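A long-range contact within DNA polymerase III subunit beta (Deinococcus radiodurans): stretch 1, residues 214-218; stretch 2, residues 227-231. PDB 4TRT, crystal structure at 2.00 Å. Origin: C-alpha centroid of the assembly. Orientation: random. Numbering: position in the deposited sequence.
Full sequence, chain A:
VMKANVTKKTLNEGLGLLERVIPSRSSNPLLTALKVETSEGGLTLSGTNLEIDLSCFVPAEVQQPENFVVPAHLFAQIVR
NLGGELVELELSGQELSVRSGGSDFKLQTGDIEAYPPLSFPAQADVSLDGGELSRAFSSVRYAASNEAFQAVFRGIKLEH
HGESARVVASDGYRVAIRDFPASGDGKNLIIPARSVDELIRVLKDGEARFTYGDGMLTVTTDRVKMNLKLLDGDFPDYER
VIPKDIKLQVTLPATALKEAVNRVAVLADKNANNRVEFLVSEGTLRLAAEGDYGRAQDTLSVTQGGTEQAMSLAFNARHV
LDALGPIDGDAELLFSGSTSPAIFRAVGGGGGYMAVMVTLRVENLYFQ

Stretch 1, residues 214-218: DGMLT
Stretch 2 227-231: NLKLL

How do the backbones run? Strands 216-218 and 227-229 are antiparallel, 156° between directions; their axes approach to 4.7 Å, pairing Met 216 with Lys 229, Leu 217 with Leu 228 and Thr 218 with Asn 227. Leu 217 N donates to Leu 228 O (2.8 Å) and Leu 228 N to Leu 217 O (3.0 Å). Leu 230 N reaches Gly 215 O (3.0 Å), extending the ladder past the strand; Gly 215 sits at glycine-favouring phi/psi 65/20, before Met 216 extends at -151/165.

What do the leucines do? Leu 217 (chi1 t, chi2 p) and Leu 228 (chi1 p, chi2 133°, between wells) share one face; the end of Leu 228 comes nearer the first stretch, with Leu 217 CB 4.2 Å from Leu 228 CG. Leu 230 (m, t) points toward the first stretch and sets CD2 4.0 Å from Leu 217 CB, joining this apolar cluster.

Which polar side chains meet? On the other face, Thr 218 (chi1 m) donates from OG1 to Asn 227 OD1 at 2.7 Å. Asn 227 (m, chi2 -27°) brings its amide end nearer the partner strand, while its ND2 is bonded elsewhere in the structure.

How does Met 216 join in? Met 216 (p, t, m) and Lys 229 (m, t, t, t) diverge, both starting away, yet Met 216 CE lies 3.6 Å from Asn 227 CB.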

ATOM      1  N   ASP A 214      25.350 -28.915 -11.148  1.00 54.90           N
ATOM      2  CA  ASP A 214      26.140 -29.239  -9.964  1.00 55.45           C
ATOM      3  C   ASP A 214      25.825 -28.220  -8.871  1.00 51.75           C
ATOM      4  O   ASP A 214      26.254 -27.075  -8.947  1.00 51.56           O
ATOM      5  CB  ASP A 214      27.634 -29.222 -10.308  1.00 58.82           C
ATOM      6  CG  ASP A 214      28.514 -29.591  -9.131  1.00 60.41           C
ATOM      7  OD1 ASP A 214      28.008 -30.135  -8.128  1.00 63.07           O
ATOM      8  OD2 ASP A 214      29.728 -29.353  -9.215  1.00 66.57           O
ATOM      9  N   GLY A 215      25.073 -28.645  -7.864  1.00 49.78           N
ATOM     10  CA  GLY A 215      24.634 -27.758  -6.790  1.00 48.04           C
ATOM     11  C   GLY A 215      23.697 -26.641  -7.247  1.00 45.76           C
ATOM     12  O   GLY A 215      23.542 -25.639  -6.557  1.00 43.25           O
ATOM     13  N   MET A 216      23.071 -26.811  -8.410  1.00 44.20           N
ATOM     14  CA  MET A 216      22.216 -25.777  -8.964  1.00 43.68           C
ATOM     15  C   MET A 216      21.120 -26.392  -9.814  1.00 43.35           C
ATOM     16  O   MET A 216      21.177 -27.570 -10.170  1.00 44.21           O
ATOM     17  CB  MET A 216      23.032 -24.748  -9.766  1.00 45.41           C
ATOM     18  CG  MET A 216      23.592 -25.230 -11.102  1.00 48.61           C
ATOM     19  SD  MET A 216      24.329 -23.894 -12.087  1.00 53.81           S
ATOM     20  CE  MET A 216      22.909 -22.832 -12.346  1.00 51.07           C
ATOM     21  N   LEU A 217      20.116 -25.579 -10.110  1.00 41.76           N
ATOM     22  CA  LEU A 217      18.978 -25.978 -10.919  1.00 41.80           C
ATOM     23  C   LEU A 217      18.684 -24.844 -11.889  1.00 41.50           C
ATOM     24  O   LEU A 217      18.804 -23.676 -11.529  1.00 40.62           O
ATOM     25  CB  LEU A 217      17.762 -26.218 -10.027  1.00 41.41           C
ATOM     26  CG  LEU A 217      16.448 -26.639 -10.711  1.00 42.88           C
ATOM     27  CD1 LEU A 217      16.578 -28.056 -11.245  1.00 44.09           C
ATOM     28  CD2 LEU A 217      15.259 -26.535  -9.762  1.00 41.97           C
ATOM     29  N   THR A 218      18.329 -25.192 -13.122  1.00 42.25           N
ATOM     30  CA  THR A 218      17.811 -24.225 -14.079  1.00 41.60           C
ATOM     31  C   THR A 218      16.359 -24.581 -14.406  1.00 42.88           C
ATOM     32  O   THR A 218      16.044 -25.724 -14.763  1.00 41.30           O
ATOM     33  CB  THR A 218      18.647 -24.190 -15.377  1.00 44.32           C
ATOM     34  OG1 THR A 218      20.007 -23.866 -15.064  1.00 44.17           O
ATOM     35  CG2 THR A 218      18.086 -23.146 -16.358  1.00 42.88           C
ATOM     36  N   ASN A 227      18.343 -19.499 -13.040  1.00 37.83           N
ATOM     37  CA  ASN A 227      19.345 -20.296 -12.340  1.00 38.86           C
ATOM     38  C   ASN A 227      19.212 -20.052 -10.844  1.00 38.22           C
ATOM     39  O   ASN A 227      19.098 -18.899 -10.400  1.00 36.74           O
ATOM     40  CB  ASN A 227      20.782 -19.931 -12.756  1.00 40.04           C
ATOM     41  CG  ASN A 227      21.104 -20.290 -14.194  1.00 40.95           C
ATOM     42  OD1 ASN A 227      20.515 -21.211 -14.767  1.00 42.69           O
ATOM     43  ND2 ASN A 227      22.078 -19.576 -14.780  1.00 40.28           N
ATOM     44  N   LEU A 228      19.237 -21.135 -10.072  1.00 38.42           N
ATOM     45  CA  LEU A 228      19.233 -21.046  -8.618  1.00 38.72           C
ATOM     46  C   LEU A 228      20.104 -22.125  -8.019  1.00 39.15           C
ATOM     47  O   LEU A 228      20.380 -23.141  -8.666  1.00 38.67           O
ATOM     48  CB  LEU A 228      17.833 -21.183  -8.054  1.00 39.08           C
ATOM     49  CG  LEU A 228      17.043 -22.397  -8.552  1.00 40.39           C
ATOM     50  CD1 LEU A 228      16.352 -23.155  -7.426  1.00 39.32           C
ATOM     51  CD2 LEU A 228      16.042 -21.955  -9.616  1.00 39.97           C
ATOM     52  N   LYS A 229      20.528 -21.884  -6.786  1.00 37.71           N
ATOM     53  CA  LYS A 229      21.339 -22.825  -6.053  1.00 40.26           C
ATOM     54  C   LYS A 229      20.428 -23.871  -5.457  1.00 38.47           C
ATOM     55  O   LYS A 229      19.243 -23.629  -5.271  1.00 34.04           O
ATOM     56  CB  LYS A 229      22.080 -22.127  -4.922  1.00 43.13           C
ATOM     57  CG  LYS A 229      23.097 -21.113  -5.387  1.00 48.15           C
ATOM     58  CD  LYS A 229      23.715 -20.393  -4.202  1.00 51.20           C
ATOM     59  CE  LYS A 229      24.589 -19.242  -4.665  1.00 54.39           C
ATOM     60  NZ  LYS A 229      24.766 -18.283  -3.541  1.00 59.18           N
ATOM     61  N   LEU A 230      20.981 -25.045  -5.181  1.00 37.88           N
ATOM     62  CA  LEU A 230      20.261 -26.094  -4.482  1.00 38.62           C
ATOM     63  C   LEU A 230      21.008 -26.371  -3.179  1.00 40.94           C
ATOM     64  O   LEU A 230      22.227 -26.261  -3.143  1.00 40.74           O
ATOM     65  CB  LEU A 230      20.240 -27.375  -5.318  1.00 39.40           C
ATOM     66  CG  LEU A 230      19.358 -27.401  -6.562  1.00 39.01           C
ATOM     67  CD1 LEU A 230      19.527 -28.730  -7.296  1.00 39.68           C
ATOM     68  CD2 LEU A 230      17.912 -27.143  -6.176  1.00 36.25           C
ATOM     69  N   LEU A 231      20.291 -26.753  -2.124  1.00 42.93           N
ATOM     70  CA  LEU A 231      20.944 -27.090  -0.851  1.00 43.61           C
ATOM     71  C   LEU A 231      21.389 -28.544  -0.853  1.00 47.15           C
ATOM     72  O   LEU A 231      20.714 -29.410  -1.419  1.00 45.38           O
ATOM     73  CB  LEU A 231      20.010 -26.832   0.329  1.00 42.48           C
ATOM     74  CG  LEU A 231      19.481 -25.399   0.475  1.00 42.07           C
ATOM     75  CD1 LEU A 231      18.696 -25.265   1.783  1.00 39.89           C
ATOM     76  CD2 LEU A 231      20.581 -24.349   0.429  1.00 41.88           C
TER